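Aspartate-semialdehyde dehydrogenase 2 (Vibrio cholerae, PDB 2R00) catalyses the NADPH-dependent reductive dephosphorylation of L-aspartyl-4-phosphate to L-aspartate-semialdehyde, an early step toward lysine, methionine and threonine. Local coordinates at residues Y242-E246 against V311-V316; E212-V217 against V231-C235. All blocks are in the same frame, centred on the assembly; numbering follows the deposited sequence.

Enzymes of this family show how one mixed sheet can serve both an active site and a subunit interface, and the two contacts illustrate the principle within the dimerisation domain. Both segments of contact 2 precede those of contact 1, and strand 230-238 is followed directly by strand 244-252. In contact 2, helix 211-223 packs on strand 230-238, the outermost strand on its side of the sheet within this chain; contact 1 pairs strands 244-252 and 306-313, further inside, beyond strand 149-159. Their centres lie about 17 Å apart, yet they touch, with Glu246 OE2 3.7 Å from Met216 CE. Both also reach the second subunit, so residues of the catalytic site and dimer interface share one scaffold.

Contact 1 of 2, residues Y242-E246 against V311-V316; sequences YGHAE and VVADNV
Antiparallel pairing in the middle of a sheet can carry an active-site residue, as strands 244-246 and 311-313 illustrate: their axes approach to 4.8 Å at 169°. Tyr242 enters in an extended conformation, and a water donates to its O (3.2 Å) and to Asp314 OD1 (2.6 Å), bridging the segments just before the strands join. Gly243 adopts phi/psi 94/-168°, where a CB would press against the preceding carbonyl and the O atoms of Ala313 and Asp314; its CA lies 3.5 Å from Asp314 O. His244 forms a hydrogen-bonded pair with Ala313, its N to Ala313 O and Ala313 N to its O both 2.9 Å. His244 CB lies 3.5 Å from Val316 CG2; chi1 t carries the ring away from 311-316, and ND1 hydrogen-bonds Gln135 of helix 131-147. Ala245 faces Val312 in a non-hydrogen-bonded pair (CA-CA 4.4 Å), with Ala245 CB 3.9 Å from Val312 CG2 on the face opposite that of His244, Ala313, Glu246 and Val311. Glu246 restores the hydrogen-bonded pattern: its N to Val311 O is 2.8 Å and Val311 N to its O 2.9 Å. Beyond the strand, Asn315, a predicted NADP(+)-binding residue, occupies the N-cap position of the helix that Val316 begins. The side chain of Val316 lies about 4 Å from that of the acyl-thioester nucleophile Cys131, so this strand pair ends in the active site, where His244 is the predicted proton acceptor.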
ATOM      1  N   TYR A 242       4.398   7.208 -11.157  1.00 33.68           N
ATOM      2  CA  TYR A 242       4.443   8.672 -11.308  1.00 33.70           C
ATOM      3  C   TYR A 242       3.782   9.370 -10.117  1.00 32.96           C
ATOM      4  O   TYR A 242       2.581   9.232  -9.889  1.00 32.65           O
ATOM      5  CB  TYR A 242       3.770   9.111 -12.625  1.00 34.66           C
ATOM      6  CG  TYR A 242       4.451   8.545 -13.855  1.00 36.10           C
ATOM      7  CD1 TYR A 242       5.495   9.235 -14.474  1.00 37.75           C
ATOM      8  CD2 TYR A 242       4.070   7.309 -14.382  1.00 37.80           C
ATOM      9  CE1 TYR A 242       6.142   8.710 -15.597  1.00 38.64           C
ATOM     10  CE2 TYR A 242       4.706   6.775 -15.506  1.00 38.03           C
ATOM     11  CZ  TYR A 242       5.743   7.484 -16.103  1.00 37.58           C
ATOM     12  OH  TYR A 242       6.380   6.967 -17.202  1.00 37.63           O
ATOM     13  N   GLY A 243       4.580  10.117  -9.362  1.00 32.16           N
ATOM     14  CA  GLY A 243       4.117  10.762  -8.148  1.00 31.13           C
ATOM     15  C   GLY A 243       4.413   9.889  -6.945  1.00 31.00           C
ATOM     16  O   GLY A 243       5.158   8.906  -7.038  1.00 30.87           O
ATOM     17  N   HIS A 244       3.818  10.244  -5.816  1.00 30.40           N
ATOM     18  CA  HIS A 244       4.105   9.583  -4.559  1.00 30.74           C
ATOM     19  C   HIS A 244       2.819   9.333  -3.790  1.00 29.65           C
ATOM     20  O   HIS A 244       1.912  10.167  -3.795  1.00 29.24           O
ATOM     21  CB  HIS A 244       5.067  10.446  -3.727  1.00 31.75           C
ATOM     22  CG  HIS A 244       5.418   9.853  -2.400  1.00 34.98           C
ATOM     23  ND1 HIS A 244       4.841  10.279  -1.222  1.00 38.24           N
ATOM     24  CD2 HIS A 244       6.274   8.859  -2.063  1.00 38.18           C
ATOM     25  CE1 HIS A 244       5.328   9.575  -0.216  1.00 38.96           C
ATOM     26  NE2 HIS A 244       6.198   8.705  -0.700  1.00 39.66           N
ATOM     27  N   ALA A 245       2.746   8.188  -3.125  1.00 28.45           N
ATOM     28  CA  ALA A 245       1.560   7.846  -2.341  1.00 27.95           C
ATOM     29  C   ALA A 245       1.948   7.216  -1.012  1.00 27.53           C
ATOM     30  O   ALA A 245       3.038   6.652  -0.887  1.00 27.62           O
ATOM     31  CB  ALA A 245       0.654   6.912  -3.129  1.00 27.23           C
ATOM     32  N   GLU A 246       1.051   7.334  -0.031  1.00 27.28           N
ATOM     33  CA  GLU A 246       1.198   6.717   1.284  1.00 27.37           C
ATOM     34  C   GLU A 246      -0.134   6.175   1.743  1.00 26.81           C
ATOM     35  O   GLU A 246      -1.144   6.834   1.587  1.00 26.85           O
ATOM     36  CB  GLU A 246       1.636   7.734   2.323  1.00 27.97           C
ATOM     37  CG  GLU A 246       2.847   8.511   1.946  1.00 29.71           C
ATOM     38  CD  GLU A 246       3.182   9.544   2.957  1.00 31.45           C
ATOM     39  OE1 GLU A 246       2.261  10.118   3.574  1.00 34.26           O
ATOM     40  OE2 GLU A 246       4.374   9.783   3.135  1.00 33.28           O
ATOM     41  N   VAL A 311      -2.733   9.204   1.235  1.00 24.55           N
ATOM     42  CA  VAL A 311      -2.256  10.557   1.009  1.00 25.11           C
ATOM     43  C   VAL A 311      -1.395  10.517  -0.236  1.00 25.53           C
ATOM     44  O   VAL A 311      -0.522   9.654  -0.364  1.00 25.50           O
ATOM     45  CB  VAL A 311      -1.416  11.066   2.220  1.00 25.70           C
ATOM     46  CG1 VAL A 311      -1.019  12.518   2.030  1.00 25.03           C
ATOM     47  CG2 VAL A 311      -2.175  10.896   3.505  1.00 25.13           C
ATOM     48  N   VAL A 312      -1.658  11.429  -1.167  1.00 26.14           N
ATOM     49  CA  VAL A 312      -0.957  11.458  -2.443  1.00 26.75           C
ATOM     50  C   VAL A 312      -0.340  12.841  -2.700  1.00 28.04           C
ATOM     51  O   VAL A 312      -0.914  13.870  -2.335  1.00 27.73           O
ATOM     52  CB  VAL A 312      -1.891  11.011  -3.621  1.00 26.79           C
ATOM     53  CG1 VAL A 312      -1.251  11.271  -4.973  1.00 26.00           C
ATOM     54  CG2 VAL A 312      -2.239   9.519  -3.502  1.00 25.99           C
ATOM     55  N   ALA A 313       0.849  12.837  -3.291  1.00 29.46           N
ATOM     56  CA  ALA A 313       1.441  14.023  -3.912  1.00 31.34           C
ATOM     57  C   ALA A 313       1.691  13.691  -5.369  1.00 32.66           C
ATOM     58  O   ALA A 313       2.409  12.722  -5.679  1.00 32.87           O
ATOM     59  CB  ALA A 313       2.748  14.396  -3.242  1.00 31.24           C
ATOM     60  N   ASP A 314       1.082  14.473  -6.265  1.00 33.87           N
ATOM     61  CA  ASP A 314       1.310  14.313  -7.696  1.00 35.26           C
ATOM     62  C   ASP A 314       2.686  14.868  -8.059  1.00 35.68           C
ATOM     63  O   ASP A 314       3.532  14.141  -8.589  1.00 36.16           O
ATOM     64  CB  ASP A 314       0.212  14.995  -8.524  1.00 35.70           C
ATOM     65  CG  ASP A 314       0.354  14.727 -10.016  1.00 37.70           C
ATOM     66  OD1 ASP A 314       0.700  13.580 -10.401  1.00 39.07           O
ATOM     67  OD2 ASP A 314       0.125  15.668 -10.806  1.00 39.59           O
ATOM     68  N   ASN A 315       2.920  16.144  -7.757  1.00 36.07           N
ATOM     69  CA  ASN A 315       4.237  16.736  -7.978  1.00 36.34           C
ATOM     70  C   ASN A 315       5.043  16.791  -6.688  1.00 36.28           C
ATOM     71  O   ASN A 315       4.893  17.714  -5.878  1.00 36.63           O
ATOM     72  CB  ASN A 315       4.146  18.115  -8.646  1.00 36.42           C
ATOM     73  CG  ASN A 315       5.472  18.563  -9.240  1.00 37.50           C
ATOM     74  OD1 ASN A 315       5.529  19.037 -10.376  1.00 38.12           O
ATOM     75  ND2 ASN A 315       6.552  18.403  -8.476  1.00 36.10           N
ATOM     76  N   VAL A 316       5.905  15.793  -6.522  1.00 36.23           N
ATOM     77  CA  VAL A 316       6.705  15.625  -5.310  1.00 36.53           C
ATOM     78  C   VAL A 316       7.660  16.794  -5.072  1.00 36.22           C
ATOM     79  O   VAL A 316       7.827  17.242  -3.940  1.00 36.09           O
ATOM     80  CB  VAL A 316       7.479  14.277  -5.320  1.00 36.60           C
ATOM     81  CG1 VAL A 316       8.260  14.098  -4.037  1.00 36.97           C
ATOM     82  CG2 VAL A 316       6.516  13.110  -5.493  1.00 36.89           C
TER
HETATM   83  O   HOH W   1       0.098  11.215  -9.499  1.00 36.27           O

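Contact 2 of 2, residues E212-V217 against V231-C235; sequences EEMKMV and VNPTC
The beta-alpha-beta crossover from strand 149-159 packs its helix on its own sheet: helix 212-217 lies against strand 231-235, with axes 7.7 Å apart at closest and crossing at 144°. Glu213 sits over Pro233 (CA-CA 5.4 Å) and Val217 over Val231 (5.3 Å). Alternation along the extended strand turns Val231, Pro233 and Cys235 toward the helix. Val217, chi1 t, brings CG2 to 3.6 Å from Pro233 CD and 4.1 Å from Val231 CB. Met216 CB, aimed at the strand by the backbone, lies 4.0 Å from Pro233 CG, and the t, t, t side chain runs on to touch Ser132 and Met136 of helix 131-147. Glu212, chi1 and chi2 t, hydrogen-bonds through OE1 to the predicted substrate-binding Gln158. Cys235, chi1 m, brings SG 3.4 Å from Glu213 CG. Glu213 takes chi1 m, chi2 t and chi3 -3°; its OE1 forms a salt bridge with Arg296 of the second subunit. Its other oxygen, OE2, accepts a nearly linear hydrogen bond (169°) from Cys235 N at 2.9 Å.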
ATOM      1  N   GLU A 212      16.050   4.221   5.480  1.00 29.78           N
ATOM      2  CA  GLU A 212      14.987   5.152   5.028  1.00 30.13           C
ATOM      3  C   GLU A 212      13.807   5.090   5.993  1.00 28.48           C
ATOM      4  O   GLU A 212      13.278   6.127   6.377  1.00 28.84           O
ATOM      5  CB  GLU A 212      14.564   4.806   3.606  1.00 30.12           C
ATOM      6  CG  GLU A 212      13.657   5.824   2.928  1.00 32.18           C
ATOM      7  CD  GLU A 212      13.235   5.382   1.530  1.00 32.92           C
ATOM      8  OE1 GLU A 212      12.755   6.244   0.755  1.00 37.30           O
ATOM      9  OE2 GLU A 212      13.389   4.179   1.201  1.00 35.75           O
ATOM     10  N   GLU A 213      13.417   3.882   6.398  1.00 26.98           N
ATOM     11  CA  GLU A 213      12.239   3.707   7.254  1.00 25.93           C
ATOM     12  C   GLU A 213      12.488   4.308   8.629  1.00 24.89           C
ATOM     13  O   GLU A 213      11.650   5.032   9.135  1.00 24.64           O
ATOM     14  CB  GLU A 213      11.806   2.238   7.350  1.00 26.08           C
ATOM     15  CG  GLU A 213      11.199   1.694   6.040  1.00 25.74           C
ATOM     16  CD  GLU A 213      11.148   0.163   5.946  1.00 25.95           C
ATOM     17  OE1 GLU A 213      11.634  -0.549   6.854  1.00 23.54           O
ATOM     18  OE2 GLU A 213      10.592  -0.326   4.945  1.00 25.42           O
ATOM     19  N   MET A 214      13.644   4.015   9.227  1.00 24.29           N
ATOM     20  CA  MET A 214      13.995   4.589  10.529  1.00 23.14           C
ATOM     21  C   MET A 214      14.057   6.111  10.459  1.00 22.85           C
ATOM     22  O   MET A 214      13.687   6.801  11.409  1.00 22.29           O
ATOM     23  CB  MET A 214      15.327   4.018  11.039  1.00 23.52           C
ATOM     24  CG  MET A 214      15.226   2.598  11.605  1.00 23.22           C
ATOM     25  SD  MET A 214      13.781   2.276  12.655  1.00 27.52           S
ATOM     26  CE  MET A 214      13.886   3.497  13.986  1.00 26.88           C
ATOM     27  N   LYS A 215      14.522   6.637   9.332  1.00 22.17           N
ATOM     28  CA  LYS A 215      14.613   8.089   9.170  1.00 22.73           C
ATOM     29  C   LYS A 215      13.247   8.750   9.231  1.00 22.52           C
ATOM     30  O   LYS A 215      13.107   9.823   9.805  1.00 21.89           O
ATOM     31  CB  LYS A 215      15.356   8.456   7.888  1.00 23.15           C
ATOM     32  CG  LYS A 215      16.869   8.443   8.064  1.00 23.92           C
ATOM     33  CD  LYS A 215      17.633   8.277   6.766  1.00 28.43           C
ATOM     34  CE  LYS A 215      16.908   8.866   5.571  1.00 30.47           C
ATOM     35  NZ  LYS A 215      16.962  10.344   5.521  1.00 35.23           N
ATOM     36  N   MET A 216      12.235   8.077   8.679  1.00 22.82           N
ATOM     37  CA  MET A 216      10.854   8.540   8.755  1.00 23.43           C
ATOM     38  C   MET A 216      10.339   8.560  10.196  1.00 22.87           C
ATOM     39  O   MET A 216       9.670   9.509  10.610  1.00 22.61           O
ATOM     40  CB  MET A 216       9.967   7.674   7.862  1.00 23.65           C
ATOM     41  CG  MET A 216       8.539   8.159   7.716  1.00 24.85           C
ATOM     42  SD  MET A 216       7.732   7.572   6.188  1.00 26.13           S
ATOM     43  CE  MET A 216       6.458   8.822   6.080  1.00 25.46           C
ATOM     44  N   VAL A 217      10.669   7.524  10.964  1.00 22.05           N
ATOM     45  CA  VAL A 217      10.334   7.486  12.377  1.00 21.07           C
ATOM     46  C   VAL A 217      10.891   8.711  13.081  1.00 20.74           C
ATOM     47  O   VAL A 217      10.174   9.405  13.782  1.00 19.92           O
ATOM     48  CB  VAL A 217      10.917   6.225  13.066  1.00 21.32           C
ATOM     49  CG1 VAL A 217      10.641   6.269  14.567  1.00 20.79           C
ATOM     50  CG2 VAL A 217      10.352   4.947  12.450  1.00 19.70           C
ATOM     51  N   VAL A 231       6.034   4.880  15.367  1.00 28.02           N
ATOM     52  CA  VAL A 231       5.894   4.993  13.922  1.00 26.55           C
ATOM     53  C   VAL A 231       6.503   3.743  13.298  1.00 25.95           C
ATOM     54  O   VAL A 231       7.651   3.396  13.570  1.00 25.71           O
ATOM     55  CB  VAL A 231       6.620   6.242  13.364  1.00 26.57           C
ATOM     56  CG1 VAL A 231       6.284   6.432  11.882  1.00 25.55           C
ATOM     57  CG2 VAL A 231       6.267   7.512  14.181  1.00 24.99           C
ATOM     58  N   ASN A 232       5.727   3.070  12.464  1.00 25.23           N
ATOM     59  CA  ASN A 232       6.159   1.825  11.834  1.00 24.61           C
ATOM     60  C   ASN A 232       6.023   1.926  10.314  1.00 24.50           C
ATOM     61  O   ASN A 232       4.968   1.602   9.763  1.00 24.10           O
ATOM     62  CB  ASN A 232       5.327   0.676  12.411  1.00 24.39           C
ATOM     63  CG  ASN A 232       5.422   0.609  13.931  1.00 23.67           C
ATOM     64  OD1 ASN A 232       6.499   0.398  14.469  1.00 23.92           O
ATOM     65  ND2 ASN A 232       4.306   0.831  14.620  1.00 22.12           N
ATOM     66  N   PRO A 233       7.066   2.441   9.634  1.00 24.86           N
ATOM     67  CA  PRO A 233       6.999   2.629   8.192  1.00 25.06           C
ATOM     68  C   PRO A 233       7.452   1.422   7.375  1.00 25.71           C
ATOM     69  O   PRO A 233       8.330   0.651   7.808  1.00 25.83           O
ATOM     70  CB  PRO A 233       7.971   3.802   7.938  1.00 25.15           C
ATOM     71  CG  PRO A 233       8.502   4.207   9.299  1.00 25.01           C
ATOM     72  CD  PRO A 233       8.334   2.972  10.151  1.00 24.68           C
ATOM     73  N   THR A 234       6.844   1.281   6.200  1.00 25.81           N
ATOM     74  CA  THR A 234       7.288   0.354   5.173  1.00 26.23           C
ATOM     75  C   THR A 234       7.476   1.168   3.900  1.00 26.95           C
ATOM     76  O   THR A 234       6.522   1.718   3.354  1.00 26.69           O
ATOM     77  CB  THR A 234       6.275  -0.785   4.949  1.00 25.96           C
ATOM     78  OG1 THR A 234       6.029  -1.446   6.193  1.00 25.92           O
ATOM     79  CG2 THR A 234       6.831  -1.813   3.951  1.00 26.42           C
ATOM     80  N   CYS A 235       8.723   1.283   3.457  1.00 28.18           N
ATOM     81  CA  CYS A 235       9.039   2.101   2.304  1.00 29.51           C
ATOM     82  C   CYS A 235       9.242   1.176   1.119  1.00 30.40           C
ATOM     83  O   CYS A 235      10.232   0.444   1.047  1.00 30.81           O
ATOM     84  CB  CYS A 235      10.258   2.989   2.591  1.00 29.54           C
ATOM     85  SG  CYS A 235       9.924   4.142   3.974  1.00 31.36           S
TER